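Local coordinates for protein putative lipase (Bacteroides thetaiotaomicron VPI-5482, PDB 3BZW) that probably hydrolyses ester bonds of lipids, perhaps lysophospholipids, as a member of the GDSL-like lipase/acylhydrolase family of SGNH hydrolases, at residues Ile20-Gln25 against Thr254-Leu259; Gln162-Thr167 against Leu260-Ala265; Val29-Asp34 against Leu57-Phe62. One frame throughout, in Å; residues are numbered along the deposited sequence.

Interaction 1 of 3, residues Ile20-Gln25 against Thr254-Leu259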
loop_
_atom_site.group_PDB
_atom_site.type_symbol
_atom_site.label_atom_id
_atom_site.label_comp_id
_atom_site.label_asym_id
_atom_site.label_seq_id
_atom_site.Cartn_x
_atom_site.Cartn_y
_atom_site.Cartn_z
ATOM N N ILE A 20 -1.686 -45.869 -7.766
ATOM C CA ILE A 20 -0.505 -45.361 -7.081
ATOM C C ILE A 20 -0.479 -45.838 -5.635
ATOM O O ILE A 20 -1.499 -45.829 -4.948
ATOM C CB ILE A 20 -0.475 -43.820 -7.083
ATOM C CG1 ILE A 20 -1.755 -43.278 -6.447
ATOM C CG2 ILE A 20 -0.313 -43.304 -8.504
ATOM C CD1 ILE A 20 -1.779 -41.772 -6.298
ATOM N N GLN A 21 0.691 -46.263 -5.178
ATOM C CA GLN A 21 0.846 -46.732 -3.809
ATOM C C GLN A 21 1.476 -45.622 -2.979
ATOM O O GLN A 21 2.331 -44.884 -3.471
ATOM C CB GLN A 21 1.737 -47.974 -3.772
ATOM C CG GLN A 21 1.182 -49.162 -4.541
ATOM C CD GLN A 21 2.050 -50.398 -4.401
ATOM O OE1 GLN A 21 3.214 -50.406 -4.806
ATOM N NE2 GLN A 21 1.485 -51.453 -3.820
ATOM N N HIS A 22 1.058 -45.497 -1.725
ATOM C CA HIS A 22 1.613 -44.459 -0.869
ATOM C C HIS A 22 3.122 -44.666 -0.746
ATOM O O HIS A 22 3.576 -45.731 -0.333
ATOM C CB HIS A 22 0.966 -44.490 0.518
ATOM C CG HIS A 22 1.298 -43.293 1.350
ATOM N ND1 HIS A 22 0.336 -42.435 1.838
ATOM C CD2 HIS A 22 2.491 -42.775 1.725
ATOM C CE1 HIS A 22 0.924 -41.437 2.475
ATOM N NE2 HIS A 22 2.231 -41.619 2.420
ATOM N N PRO A 23 3.918 -43.644 -1.107
ATOM C CA PRO A 23 5.385 -43.701 -1.048
ATOM C C PRO A 23 6.020 -43.969 0.316
ATOM O O PRO A 23 7.202 -44.309 0.393
ATOM C CB PRO A 23 5.809 -42.351 -1.632
ATOM C CG PRO A 23 4.647 -41.454 -1.313
ATOM C CD PRO A 23 3.464 -42.337 -1.611
ATOM N N TRP A 24 5.249 -43.815 1.391
ATOM C CA TRP A 24 5.777 -44.047 2.733
ATOM C C TRP A 24 5.369 -45.418 3.276
ATOM O O TRP A 24 5.803 -45.827 4.350
ATOM C CB TRP A 24 5.313 -42.933 3.687
ATOM C CG TRP A 24 5.893 -41.585 3.340
ATOM C CD1 TRP A 24 5.700 -40.885 2.187
ATOM C CD2 TRP A 24 6.816 -40.816 4.125
ATOM N NE1 TRP A 24 6.449 -39.730 2.197
ATOM C CE2 TRP A 24 7.143 -39.663 3.375
ATOM C CE3 TRP A 24 7.400 -40.989 5.387
ATOM C CZ2 TRP A 24 8.031 -38.689 3.846
ATOM C CZ3 TRP A 24 8.285 -40.016 5.855
ATOM C CH2 TRP A 24 8.591 -38.884 5.084
ATOM N N GLN A 25 4.542 -46.125 2.515
ATOM C CA GLN A 25 4.069 -47.448 2.902
ATOM C C GLN A 25 5.222 -48.397 3.221
ATOM O O GLN A 25 6.124 -48.573 2.408
ATOM C CB GLN A 25 3.223 -48.042 1.772
ATOM C CG GLN A 25 2.845 -49.505 1.956
ATOM C CD GLN A 25 1.840 -49.715 3.065
ATOM O OE1 GLN A 25 0.740 -49.165 3.030
ATOM N NE2 GLN A 25 2.209 -50.522 4.056
ATOM N N THR A 254 -3.755 -36.297 8.752
ATOM C CA THR A 254 -3.354 -35.140 7.955
ATOM C C THR A 254 -2.002 -35.457 7.335
ATOM O O THR A 254 -1.793 -35.300 6.134
ATOM C CB THR A 254 -3.216 -33.880 8.839
ATOM O OG1 THR A 254 -4.499 -33.527 9.367
ATOM C CG2 THR A 254 -2.664 -32.707 8.034
ATOM N N LEU A 255 -1.092 -35.926 8.176
ATOM C CA LEU A 255 0.258 -36.273 7.757
ATOM C C LEU A 255 0.230 -37.333 6.658
ATOM O O LEU A 255 0.994 -37.268 5.693
ATOM C CB LEU A 255 1.035 -36.775 8.977
ATOM C CG LEU A 255 2.560 -36.742 8.982
ATOM C CD1 LEU A 255 3.066 -35.408 8.452
ATOM C CD2 LEU A 255 3.041 -36.979 10.414
HETATM N N MSE A 256 -0.664 -38.306 6.800
HETATM C CA MSE A 256 -0.772 -39.371 5.817
HETATM C C MSE A 256 -0.967 -38.841 4.401
HETATM O O MSE A 256 -0.283 -39.266 3.472
HETATM C CB MSE A 256 -1.925 -40.310 6.167
HETATM C CG MSE A 256 -2.015 -41.515 5.250
HETATM SE SE MSE A 256 -3.391 -42.766 5.805
HETATM C CE MSE A 256 -4.257 -43.010 4.105
ATOM N N TYR A 257 -1.892 -37.904 4.231
ATOM C CA TYR A 257 -2.148 -37.359 2.903
ATOM C C TYR A 257 -1.191 -36.255 2.471
ATOM O O TYR A 257 -0.980 -36.050 1.277
ATOM C CB TYR A 257 -3.604 -36.904 2.814
ATOM C CG TYR A 257 -4.532 -38.092 2.846
ATOM C CD1 TYR A 257 -4.716 -38.882 1.713
ATOM C CD2 TYR A 257 -5.144 -38.490 4.035
ATOM C CE1 TYR A 257 -5.484 -40.043 1.763
ATOM C CE2 TYR A 257 -5.907 -39.648 4.095
ATOM C CZ TYR A 257 -6.073 -40.420 2.960
ATOM O OH TYR A 257 -6.810 -41.574 3.025
ATOM N N GLN A 258 -0.606 -35.553 3.435
ATOM C CA GLN A 258 0.352 -34.498 3.122
ATOM C C GLN A 258 1.666 -35.119 2.636
ATOM O O GLN A 258 2.357 -34.550 1.790
ATOM C CB GLN A 258 0.619 -33.639 4.361
ATOM C CG GLN A 258 -0.525 -32.717 4.753
ATOM C CD GLN A 258 -0.634 -31.497 3.852
ATOM O OE1 GLN A 258 0.296 -30.692 3.766
ATOM N NE2 GLN A 258 -1.772 -31.352 3.181
ATOM N N LEU A 259 2.006 -36.286 3.179
ATOM C CA LEU A 259 3.235 -36.987 2.810
ATOM C C LEU A 259 3.140 -37.689 1.458
ATOM O O LEU A 259 4.143 -38.161 0.915
ATOM C CB LEU A 259 3.598 -38.010 3.889
ATOM C CG LEU A 259 4.107 -37.451 5.222
ATOM C CD1 LEU A 259 4.351 -38.590 6.196
ATOM C CD2 LEU A 259 5.389 -36.668 4.992
#
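Leu259 lies against one face of the Trp24 indole, its side chain running at about a right angle to that of the tryptophan. Its CB sits over the five-membered ring, 3.9 Å from the centroid and 15° off the normal, a CH-pi contact. The two methyls extend the same cover: Leu259 CD1 stands 3.8 Å above the ring plane, over its centre, and Leu259 CD2 comes to 3.5 Å from Trp24 CZ2 on the benzo side. Trp24 CG is anti to its carbonyl carbon (chi1 -66°), which starts the indole toward Leu259. The indole NE1 hydrogen-bonds Leu262 O, farther along the chain, and lies 3.1 Å from Leu259 O. Trp24 is held on a type I turn closed by Gln25 N to His22 O at 3.0 Å. Before it, Pro23 rests CG on Leu259 O at 4.0 Å, and the His22 side chain lies near Leu259 and Met256, a selenomethionine. Both His22 and Met256 touch Leu57 of helix 49-57; Ile20 of the second subunit also packs on Met256, while Tyr257 of the third subunit meets Pro23. Trp24 also reaches Ala91 and Leu93, on the central strand. The contact thus lays the segment leading into the first strand beside the last helix, next to the parallel sheet of the alpha/beta fold typical of SGNH hydrolases.

Interaction 2 of 3, residues Gln162-Thr167 against Leu260-Ala265; sequences QIVLLT and LALPVA
Gln162, at the start of its strand, reaches Pro263 with its carboxamide. NE2 gives a hydrogen bond of 2.8 Å to Pro263 O, nearly straight with 163° at the hydrogen. The bond is also well aligned: the donor lies in the plane of the proline carbonyl, and the acceptor is only 6° out of the plane of the Gln162 amide. The chain has to curl to achieve this. Gln162 CG, anti to the backbone N, passes 3.2 Å from Pro263 O, and the bend at chi2 (59°) turns CD back beside that oxygen. The Gln162 and Pro263 side chains cross at about a right angle. NE2 of Gln162 then faces apolar neighbours as well, Pro263 CD at 3.7 Å and Leu262 CB at 3.8 Å. The backbone of Gln162 is engaged too: its N-H points to a water at 3.0 Å, and that water donates to Val264 O at 2.7 Å, so one residue is joined to two successive carbonyls of the loop. Two residues on, Val164 continues the contact by apolar packing. Its CG2 meets Leu262 CD1 tip to tip at 3.8 Å. Val164 also packs on Leu93 and Ile214 of the adjoining strands, which places the contact on the parallel sheet. Gln258 and Tyr257 of the third subunit also pack on Leu262 and Pro263. Chemically, both polar links end on backbone carbonyls of 260-265, so they ask nothing of the loop side chains; these give apolar contacts, chiefly the Leu262 methyl and the Pro263 ring.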
loop_
_atom_site.group_PDB
_atom_site.type_symbol
_atom_site.label_atom_id
_atom_site.label_comp_id
_atom_site.label_asym_id
_atom_site.label_seq_id
_atom_site.Cartn_x
_atom_site.Cartn_y
_atom_site.Cartn_z
ATOM N N GLN A 162 15.063 -38.715 2.764
ATOM C CA GLN A 162 13.961 -37.768 2.689
ATOM C C GLN A 162 13.808 -37.207 4.105
ATOM O O GLN A 162 13.450 -37.940 5.028
ATOM C CB GLN A 162 12.678 -38.492 2.278
ATOM C CG GLN A 162 11.446 -37.600 2.190
ATOM C CD GLN A 162 11.627 -36.468 1.200
ATOM O OE1 GLN A 162 12.198 -35.425 1.526
ATOM N NE2 GLN A 162 11.156 -36.673 -0.021
ATOM N N ILE A 163 14.102 -35.921 4.282
ATOM C CA ILE A 163 13.985 -35.281 5.593
ATOM C C ILE A 163 12.966 -34.149 5.485
ATOM O O ILE A 163 13.110 -33.250 4.654
ATOM C CB ILE A 163 15.338 -34.702 6.060
ATOM C CG1 ILE A 163 16.429 -35.775 5.964
ATOM C CG2 ILE A 163 15.222 -34.211 7.495
ATOM C CD1 ILE A 163 17.829 -35.253 6.261
ATOM N N VAL A 164 11.942 -34.189 6.333
ATOM C CA VAL A 164 10.882 -33.187 6.276
ATOM C C VAL A 164 10.668 -32.470 7.606
ATOM O O VAL A 164 10.714 -33.091 8.669
ATOM C CB VAL A 164 9.555 -33.852 5.858
ATOM C CG1 VAL A 164 8.519 -32.790 5.507
ATOM C CG2 VAL A 164 9.798 -34.796 4.688
ATOM N N LEU A 165 10.432 -31.160 7.538
ATOM C CA LEU A 165 10.193 -30.365 8.738
ATOM C C LEU A 165 8.700 -30.094 8.896
ATOM O O LEU A 165 8.001 -29.854 7.915
ATOM C CB LEU A 165 10.914 -29.019 8.651
ATOM C CG LEU A 165 12.413 -29.019 8.357
ATOM C CD1 LEU A 165 12.936 -27.591 8.440
ATOM C CD2 LEU A 165 13.129 -29.918 9.352
ATOM N N LEU A 166 8.223 -30.131 10.136
ATOM C CA LEU A 166 6.819 -29.854 10.420
ATOM C C LEU A 166 6.770 -28.619 11.315
ATOM O O LEU A 166 7.525 -28.518 12.283
ATOM C CB LEU A 166 6.168 -31.032 11.154
ATOM C CG LEU A 166 6.236 -32.427 10.527
ATOM C CD1 LEU A 166 5.463 -33.406 11.409
ATOM C CD2 LEU A 166 5.659 -32.403 9.128
ATOM N N THR A 167 5.886 -27.682 10.991
ATOM C CA THR A 167 5.756 -26.480 11.799
ATOM C C THR A 167 4.977 -26.789 13.077
ATOM O O THR A 167 4.114 -27.669 13.097
ATOM C CB THR A 167 5.029 -25.343 11.036
ATOM O OG1 THR A 167 3.804 -25.835 10.479
ATOM C CG2 THR A 167 5.916 -24.797 9.920
ATOM N N LEU A 260 1.927 -37.764 0.927
ATOM C CA LEU A 260 1.683 -38.401 -0.363
ATOM C C LEU A 260 2.448 -37.663 -1.460
ATOM O O LEU A 260 2.764 -38.230 -2.506
ATOM C CB LEU A 260 0.185 -38.359 -0.678
ATOM C CG LEU A 260 -0.514 -39.633 -1.149
ATOM C CD1 LEU A 260 -1.950 -39.295 -1.519
ATOM C CD2 LEU A 260 0.219 -40.224 -2.346
ATOM N N ALA A 261 2.751 -36.394 -1.203
ATOM C CA ALA A 261 3.453 -35.551 -2.167
ATOM C C ALA A 261 4.971 -35.695 -2.156
ATOM O O ALA A 261 5.654 -35.109 -2.998
ATOM C CB ALA A 261 3.078 -34.090 -1.935
ATOM N N LEU A 262 5.500 -36.476 -1.220
ATOM C CA LEU A 262 6.946 -36.656 -1.112
ATOM C C LEU A 262 7.373 -38.116 -1.179
ATOM O O LEU A 262 6.834 -38.965 -0.467
ATOM C CB LEU A 262 7.446 -36.048 0.203
ATOM C CG LEU A 262 7.191 -34.549 0.392
ATOM C CD1 LEU A 262 7.424 -34.145 1.846
ATOM C CD2 LEU A 262 8.107 -33.775 -0.540
ATOM N N PRO A 263 8.362 -38.428 -2.033
ATOM C CA PRO A 263 8.831 -39.808 -2.151
ATOM C C PRO A 263 9.748 -40.157 -0.983
ATOM O O PRO A 263 10.232 -39.273 -0.275
ATOM C CB PRO A 263 9.591 -39.794 -3.470
ATOM C CG PRO A 263 10.246 -38.444 -3.432
ATOM C CD PRO A 263 9.098 -37.547 -2.962
ATOM N N VAL A 264 9.971 -41.449 -0.777
ATOM C CA VAL A 264 10.878 -41.901 0.270
ATOM C C VAL A 264 12.007 -42.613 -0.461
ATOM O O VAL A 264 13.177 -42.281 -0.289
ATOM C CB VAL A 264 10.200 -42.877 1.250
ATOM C CG1 VAL A 264 11.227 -43.391 2.264
ATOM C CG2 VAL A 264 9.062 -42.172 1.978
ATOM N N ALA A 265 11.643 -43.586 -1.291
ATOM C CA ALA A 265 12.620 -44.328 -2.077
ATOM C C ALA A 265 12.920 -43.516 -3.330
ATOM O O ALA A 265 12.018 -43.216 -4.111
ATOM C CB ALA A 265 12.064 -45.694 -2.467
HETATM O O HOH W 1 14.701 -41.509 1.792
#

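Interaction 3 of 3, residues Val29-Asp34 against Leu57-Phe62; sequences VGYIGD and LGITPF
Phe62 O is gripped by two neighbours of strand 28-33: Tyr31 N donates a hydrogen bond of 2.8 Å, tilted 31° from the carbonyl plane, and Gly30 CA adds a CA-H...O contact at 3.2 Å. The pairing is that of a beta-alpha-beta unit, in which helix 49-57 carries the chain from strand 28-33 to its parallel neighbour 60-63, at the edge of the sheet within the chain. The axes of the short segments 29-33 and 60-62 make an angle of 38°. Val29 is bonded twice to strand 60-63, its N donating to Thr60 O at 2.9 Å and its O accepting from Phe62 N at 2.8 Å, with Pro61 CA as a further, weaker C-H partner of that oxygen. The Tyr31 ring brings CE1 to 3.5 Å from Pro61 CB, has Val29 CG1 over one face toward the rim, and meets the ring of Trp50 on helix 49-57. Its OH donates at 2.8 Å to a water, which in turn donates to Ile59 O. An alanine at Tyr31 would probably leave that water without its phenolic donor and open a gap between Pro61, Val29 and Trp50. Trp24 packs on both Val29 and Ile59, whose side chains cross obliquely, and there the packing is tight: Val29 CG2 stands only 3.5 Å from Ile59 CG2.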
loop_
_atom_site.group_PDB
_atom_site.type_symbol
_atom_site.label_atom_id
_atom_site.label_comp_id
_atom_site.label_asym_id
_atom_site.label_seq_id
_atom_site.Cartn_x
_atom_site.Cartn_y
_atom_site.Cartn_z
ATOM N N VAL A 29 10.711 -44.775 9.621
ATOM C CA VAL A 29 10.856 -43.343 9.844
ATOM C C VAL A 29 11.351 -42.930 11.222
ATOM O O VAL A 29 10.926 -43.471 12.244
ATOM C CB VAL A 29 9.507 -42.623 9.584
ATOM C CG1 VAL A 29 9.665 -41.125 9.799
ATOM C CG2 VAL A 29 9.025 -42.912 8.165
ATOM N N GLY A 30 12.257 -41.959 11.239
ATOM C CA GLY A 30 12.769 -41.449 12.495
ATOM C C GLY A 30 11.956 -40.222 12.859
ATOM O O GLY A 30 11.770 -39.338 12.024
ATOM N N TYR A 31 11.457 -40.163 14.090
ATOM C CA TYR A 31 10.659 -39.019 14.519
ATOM C C TYR A 31 11.384 -38.196 15.578
ATOM O O TYR A 31 11.565 -38.637 16.714
ATOM C CB TYR A 31 9.306 -39.487 15.062
ATOM C CG TYR A 31 8.445 -40.220 14.050
ATOM C CD1 TYR A 31 8.573 -41.596 13.853
ATOM C CD2 TYR A 31 7.490 -39.535 13.303
ATOM C CE1 TYR A 31 7.761 -42.275 12.937
ATOM C CE2 TYR A 31 6.679 -40.197 12.385
ATOM C CZ TYR A 31 6.815 -41.565 12.207
ATOM O OH TYR A 31 5.992 -42.215 11.315
ATOM N N ILE A 32 11.789 -36.991 15.191
ATOM C CA ILE A 32 12.512 -36.084 16.073
ATOM C C ILE A 32 11.590 -34.979 16.580
ATOM O O ILE A 32 10.809 -34.417 15.810
ATOM C CB ILE A 32 13.714 -35.467 15.311
ATOM C CG1 ILE A 32 14.721 -36.574 14.986
ATOM C CG2 ILE A 32 14.360 -34.344 16.127
ATOM C CD1 ILE A 32 15.888 -36.125 14.130
ATOM N N GLY A 33 11.666 -34.676 17.876
ATOM C CA GLY A 33 10.817 -33.623 18.413
ATOM C C GLY A 33 10.738 -33.465 19.924
ATOM O O GLY A 33 11.719 -33.676 20.644
ATOM N N ASP A 34 9.555 -33.086 20.404
ATOM C CA ASP A 34 9.330 -32.862 21.827
ATOM C C ASP A 34 8.259 -33.770 22.433
ATOM O O ASP A 34 8.057 -34.894 21.980
ATOM C CB ASP A 34 8.973 -31.387 22.081
ATOM C CG ASP A 34 7.863 -30.883 21.169
ATOM O OD1 ASP A 34 6.899 -31.635 20.919
ATOM O OD2 ASP A 34 7.950 -29.725 20.707
ATOM N N LEU A 57 -0.049 -47.356 7.671
ATOM C CA LEU A 57 0.884 -47.506 6.560
ATOM C C LEU A 57 2.018 -48.496 6.791
ATOM O O LEU A 57 2.889 -48.649 5.935
ATOM C CB LEU A 57 1.464 -46.134 6.196
ATOM C CG LEU A 57 0.434 -45.101 5.732
ATOM C CD1 LEU A 57 1.099 -43.748 5.519
ATOM C CD2 LEU A 57 -0.213 -45.582 4.446
ATOM N N GLY A 58 2.004 -49.166 7.937
ATOM C CA GLY A 58 3.049 -50.129 8.235
ATOM C C GLY A 58 4.414 -49.481 8.372
ATOM O O GLY A 58 5.438 -50.083 8.030
ATOM N N ILE A 59 4.431 -48.253 8.877
ATOM C CA ILE A 59 5.673 -47.506 9.053
ATOM C C ILE A 59 6.318 -47.784 10.410
ATOM O O ILE A 59 5.708 -47.552 11.452
ATOM C CB ILE A 59 5.415 -45.987 8.916
ATOM C CG1 ILE A 59 4.932 -45.680 7.496
ATOM C CG2 ILE A 59 6.678 -45.201 9.242
ATOM C CD1 ILE A 59 4.544 -44.226 7.279
ATOM N N THR A 60 7.551 -48.288 10.393
ATOM C CA THR A 60 8.276 -48.580 11.627
ATOM C C THR A 60 8.795 -47.265 12.196
ATOM O O THR A 60 9.538 -46.541 11.536
ATOM C CB THR A 60 9.466 -49.525 11.372
ATOM O OG1 THR A 60 8.978 -50.792 10.911
ATOM C CG2 THR A 60 10.269 -49.731 12.652
ATOM N N PRO A 61 8.408 -46.940 13.436
ATOM C CA PRO A 61 8.861 -45.687 14.038
ATOM C C PRO A 61 10.086 -45.773 14.947
ATOM O O PRO A 61 10.160 -46.624 15.829
ATOM C CB PRO A 61 7.630 -45.237 14.809
ATOM C CG PRO A 61 7.149 -46.547 15.388
ATOM C CD PRO A 61 7.325 -47.545 14.239
ATOM N N PHE A 62 11.050 -44.892 14.710
ATOM C CA PHE A 62 12.236 -44.798 15.550
ATOM C C PHE A 62 12.016 -43.413 16.167
ATOM O O PHE A 62 12.320 -42.389 15.552
ATOM C CB PHE A 62 13.514 -44.833 14.706
ATOM C CG PHE A 62 13.701 -46.114 13.929
ATOM C CD1 PHE A 62 13.463 -47.353 14.524
ATOM C CD2 PHE A 62 14.151 -46.083 12.613
ATOM C CE1 PHE A 62 13.673 -48.538 13.816
ATOM C CE2 PHE A 62 14.364 -47.262 11.897
ATOM C CZ PHE A 62 14.123 -48.491 12.503
HETATM O O HOH W 2 5.365 -44.787 12.305
#

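In the fold
From the N terminus, segment 20-25 opens interaction 1, and strand 28-33 follows at once with interaction 3, which closes first, after a 22-residue connection holding helix 49-57. Interaction 2 opens at strand 162-166. Segment 254-259, on helix 245-258, then closes interaction 1, and the residues after it close interaction 2, so these two cross, while interaction 3 falls wholly within the span of interaction 1. Trp24 of interaction 1 touches residues of both other contacts. Interactions 2 and 3 do not touch, their nearest atoms being about 6 Å apart, but share the parallel sheet. Together the three tie segments near both ends of the modelled chain to it.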